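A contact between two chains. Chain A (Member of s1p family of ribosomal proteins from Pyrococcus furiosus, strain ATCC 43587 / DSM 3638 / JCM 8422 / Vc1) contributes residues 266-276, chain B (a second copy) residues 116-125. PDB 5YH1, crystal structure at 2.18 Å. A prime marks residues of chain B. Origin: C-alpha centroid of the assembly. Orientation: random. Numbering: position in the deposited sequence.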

# COMPACT_ATOMS: atom_id res chain seq x y z
N TYR A 266 1.79 10.60 8.83
CA TYR A 266 2.90 10.09 8.04
C TYR A 266 3.24 8.62 8.30
O TYR A 266 3.67 7.93 7.38
CB TYR A 266 4.14 10.97 8.21
CG TYR A 266 4.00 12.32 7.55
CD1 TYR A 266 4.18 12.47 6.16
CD2 TYR A 266 3.68 13.44 8.29
CE1 TYR A 266 4.05 13.72 5.56
CE2 TYR A 266 3.55 14.68 7.69
CZ TYR A 266 3.74 14.82 6.34
OH TYR A 266 3.60 16.07 5.78
N TRP A 267 3.05 8.12 9.52
CA TRP A 267 3.33 6.72 9.76
C TRP A 267 2.14 5.80 9.44
O TRP A 267 2.29 4.59 9.46
CB TRP A 267 3.95 6.46 11.15
CG TRP A 267 3.07 6.59 12.36
CD1 TRP A 267 1.84 6.05 12.54
CD2 TRP A 267 3.41 7.24 13.59
NE1 TRP A 267 1.36 6.37 13.80
CE2 TRP A 267 2.31 7.09 14.47
CE3 TRP A 267 4.53 7.95 14.04
CZ2 TRP A 267 2.29 7.63 15.76
CZ3 TRP A 267 4.51 8.48 15.33
CH2 TRP A 267 3.40 8.32 16.17
N LYS A 268 0.97 6.39 9.19
CA LYS A 268 -0.18 5.70 8.57
C LYS A 268 -0.67 4.44 9.33
O LYS A 268 -1.25 4.55 10.41
CB LYS A 268 0.14 5.37 7.10
CG LYS A 268 0.06 6.56 6.15
CD LYS A 268 0.59 6.21 4.76
CE LYS A 268 -0.27 5.19 4.01
NZ LYS A 268 -1.33 5.81 3.16
N PHE A 269 -0.42 3.26 8.77
CA PHE A 269 -0.94 2.01 9.34
C PHE A 269 -0.03 1.47 10.45
O PHE A 269 -0.42 0.59 11.21
CB PHE A 269 -1.12 0.95 8.25
CG PHE A 269 -1.95 1.41 7.08
CD1 PHE A 269 -3.31 1.70 7.24
CD2 PHE A 269 -1.37 1.56 5.81
CE1 PHE A 269 -4.07 2.12 6.16
CE2 PHE A 269 -2.13 1.98 4.73
CZ PHE A 269 -3.48 2.27 4.90
N MSE A 270 1.18 2.01 10.55
CA MSE A 270 2.08 1.65 11.65
C MSE A 270 1.55 2.24 12.93
O MSE A 270 0.73 3.15 12.91
CB MSE A 270 3.50 2.14 11.35
CG MSE A 270 4.02 1.51 10.06
SE MSE A 270 5.92 1.99 9.81
CE MSE A 270 6.59 0.60 11.01
N ASP A 271 2.02 1.74 14.07
CA ASP A 271 1.40 2.08 15.36
C ASP A 271 2.20 3.07 16.19
O ASP A 271 1.77 3.45 17.28
CB ASP A 271 1.11 0.81 16.16
CG ASP A 271 2.35 0.01 16.50
OD1 ASP A 271 3.47 0.57 16.53
OD2 ASP A 271 2.18 -1.20 16.76
N GLY A 272 3.37 3.47 15.70
CA GLY A 272 4.18 4.49 16.35
C GLY A 272 4.94 4.05 17.59
O GLY A 272 5.52 4.88 18.29
N ARG A 273 4.94 2.75 17.88
CA ARG A 273 5.66 2.23 19.06
C ARG A 273 7.13 2.65 19.00
O ARG A 273 7.78 2.48 17.97
CB ARG A 273 5.54 0.71 19.15
CG ARG A 273 6.31 0.10 20.31
CD ARG A 273 5.97 -1.37 20.54
NE ARG A 273 4.54 -1.59 20.73
CZ ARG A 273 3.68 -1.98 19.78
NH1 ARG A 273 4.09 -2.23 18.53
NH2 ARG A 273 2.39 -2.13 20.08
N GLY A 274 7.62 3.17 20.11
CA GLY A 274 8.98 3.70 20.22
C GLY A 274 9.01 5.20 20.07
O GLY A 274 10.00 5.84 20.42
N ILE A 275 7.92 5.76 19.54
CA ILE A 275 7.79 7.21 19.34
C ILE A 275 6.62 7.77 20.15
O ILE A 275 6.79 8.73 20.90
CB ILE A 275 7.61 7.56 17.85
CG1 ILE A 275 8.65 6.83 17.00
CG2 ILE A 275 7.72 9.07 17.65
CD1 ILE A 275 8.53 7.07 15.51
N ILE A 276 5.43 7.19 19.98
CA ILE A 276 4.22 7.72 20.61
C ILE A 276 4.35 7.81 22.15
O ILE A 276 3.90 8.78 22.75
CB ILE A 276 2.96 6.91 20.18
CG1 ILE A 276 1.67 7.57 20.66
CG2 ILE A 276 3.01 5.47 20.69
CD1 ILE A 276 1.38 8.90 20.01
N ILE B 116 12.63 4.51 12.36
CA ILE B 116 12.67 4.68 13.81
C ILE B 116 11.83 3.60 14.52
O ILE B 116 12.27 3.01 15.51
CB ILE B 116 12.23 6.11 14.22
CG1 ILE B 116 13.30 7.11 13.75
CG2 ILE B 116 12.05 6.23 15.74
CD1 ILE B 116 12.86 8.57 13.81
N ILE B 117 10.64 3.31 14.02
CA ILE B 117 9.79 2.28 14.65
C ILE B 117 10.48 0.93 14.59
O ILE B 117 10.55 0.21 15.58
CB ILE B 117 8.39 2.24 14.01
CG1 ILE B 117 7.63 3.53 14.36
CG2 ILE B 117 7.60 1.00 14.45
CD1 ILE B 117 6.52 3.89 13.39
N PHE B 118 11.01 0.58 13.42
CA PHE B 118 11.71 -0.68 13.23
C PHE B 118 12.96 -0.78 14.11
O PHE B 118 13.18 -1.80 14.74
CB PHE B 118 12.09 -0.88 11.75
CG PHE B 118 11.00 -1.51 10.91
CD1 PHE B 118 9.65 -1.26 11.16
CD2 PHE B 118 11.34 -2.35 9.85
CE1 PHE B 118 8.66 -1.85 10.36
CE2 PHE B 118 10.35 -2.93 9.06
CZ PHE B 118 9.01 -2.68 9.32
N MSE B 119 13.77 0.28 14.16
CA MSE B 119 15.00 0.23 14.97
C MSE B 119 14.68 0.16 16.46
O MSE B 119 15.39 -0.50 17.21
CB MSE B 119 15.95 1.40 14.65
CG MSE B 119 15.51 2.70 15.30
SE MSE B 119 16.65 4.27 14.91
CE MSE B 119 16.47 4.38 12.95
N MSE B 120 13.61 0.83 16.89
CA MSE B 120 13.22 0.79 18.30
C MSE B 120 12.70 -0.58 18.68
O MSE B 120 12.91 -1.04 19.80
CB MSE B 120 12.22 1.90 18.61
CG MSE B 120 12.88 3.27 18.71
SE MSE B 120 14.28 3.30 20.11
CE MSE B 120 13.17 2.73 21.65
N GLU B 121 12.03 -1.27 17.76
CA GLU B 121 11.60 -2.64 18.05
C GLU B 121 12.79 -3.58 18.25
O GLU B 121 12.80 -4.37 19.19
CB GLU B 121 10.68 -3.20 16.96
CG GLU B 121 10.30 -4.64 17.26
CD GLU B 121 9.13 -5.14 16.45
OE1 GLU B 121 8.22 -4.35 16.15
OE2 GLU B 121 9.11 -6.34 16.15
N ASP B 122 13.76 -3.53 17.34
CA ASP B 122 14.96 -4.36 17.48
C ASP B 122 15.72 -4.02 18.76
O ASP B 122 16.24 -4.91 19.44
CB ASP B 122 15.88 -4.19 16.27
CG ASP B 122 15.38 -4.92 15.04
OD1 ASP B 122 14.46 -5.76 15.14
OD2 ASP B 122 15.92 -4.67 13.96
N HIS B 123 15.78 -2.74 19.09
CA HIS B 123 16.40 -2.30 20.33
C HIS B 123 15.72 -2.93 21.55
O HIS B 123 16.36 -3.60 22.35
CB HIS B 123 16.33 -0.78 20.43
CG HIS B 123 17.03 -0.22 21.62
ND1 HIS B 123 18.38 -0.40 21.85
CD2 HIS B 123 16.57 0.53 22.65
CE1 HIS B 123 18.72 0.22 22.96
NE2 HIS B 123 17.65 0.79 23.47
N MSE B 124 14.41 -2.75 21.66
CA MSE B 124 13.67 -3.21 22.84
C MSE B 124 13.55 -4.71 22.87
O MSE B 124 13.66 -5.32 23.92
CB MSE B 124 12.26 -2.63 22.85
CG MSE B 124 12.26 -1.12 23.04
SE MSE B 124 10.43 -0.38 22.87
CE MSE B 124 10.01 -0.62 20.97
N ARG B 125 13.32 -5.32 21.72
CA ARG B 125 13.02 -6.75 21.68
C ARG B 125 14.27 -7.64 21.74
O ARG B 125 14.27 -8.66 22.41
CB ARG B 125 12.22 -7.06 20.43
CG ARG B 125 11.57 -8.42 20.40
CD ARG B 125 10.69 -8.53 19.18
NE ARG B 125 9.96 -9.79 19.17
CZ ARG B 125 8.94 -10.06 18.37
NH1 ARG B 125 8.50 -9.16 17.50
NH2 ARG B 125 8.34 -11.24 18.44
O HOH W 1 8.92 0.00 17.75

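No direct hydrogen bond or salt bridge joins the two stretches; the polar link between them is a single water. Water 1 donates to Arg273 O and to Ile117′ O, each at 2.7 Å, and so ties a carbonyl of the chain A loop to a carbonyl of the chain B helix. Two acceptors cannot bond to each other directly, and the water supplies both protons. The Ile117′ carbonyl also accepts the regular helical bond from Glu121′ N (3.0 Å from Glu121′ N to Ile117′ O), so the water adds to the helix's hydrogen bonding without breaking it.

Everything else across the contact is packing, and Ile117′ is at its centre. Its CA-to-CB bond points sideways, but with chi1 m and chi2 t the end of the side chain comes nearer to chain A, and the residue has more surface covered by the other stretch than any other. Its CD1 lies 3.8 Å from Gly272 CA and 4.3 Å from Trp267 CB, while its CG1 is 3.8 Å from both Arg273 O and Ile275 CD1. On its other branch, CG2 meets the selenomethionine methyl, 3.6 Å from Met270 CE. A branched aliphatic side chain suits this place because it offers methyl groups in more than one direction.

Met270 points toward the helix, and its long, unbranched side chain carries CE to 3.3 Å from Phe118′ CE1, a tight apolar contact made obliquely to the ring. The CA-to-CB bond of Phe118′ points away from chain A, but with chi1 m the side chain turns at CB and its ring comes back to the loop. Ile275, also directed toward the helix, extends CD1 to 3.6 Å from Ile116′ CG2.

The closest pair of CA atoms across the contact is at Gly274, whose CA is 5.5 Å from Met120′ CA and 4.0 Å from Met120′ CB. An ideal CB on Gly274 would point toward the helix and fall 2.7 Å from Met120′ CB, a clash; it would also be jammed against the preceding carbonyl oxygen. Glycine therefore satisfies both the contact and the local backbone. At Gly272 the constraint comes from within chain A: phi is positive, and a CB would point away from the helix and sit 2.4 Å from Trp267 CZ2.

The loop is braced by its own bonds. Asp271, chi1 p, accepts from the backbone of Arg273 (Arg273 N to Asp271 OD1, 3.0 Å) and forms a salt bridge with its guanidinium (Arg273 NH1 to Asp271 OD2, 2.8 Å), although the hydrogen bond within that bridge is weak. Arg273 thus keeps its charge paired within the loop while its aliphatic portion packs on the helix, with CG 3.8 Å from Met124′ CE. Ile275 N and Ile276 N both donate to Gly272 O, at 2.8 and 2.9 Å, closing the backbone around Gly274. On chain B, the unbroken helix presents Ile116′, Met120′ and Met124′, spaced four residues apart, with their CA-to-CB bonds all directed toward the loop.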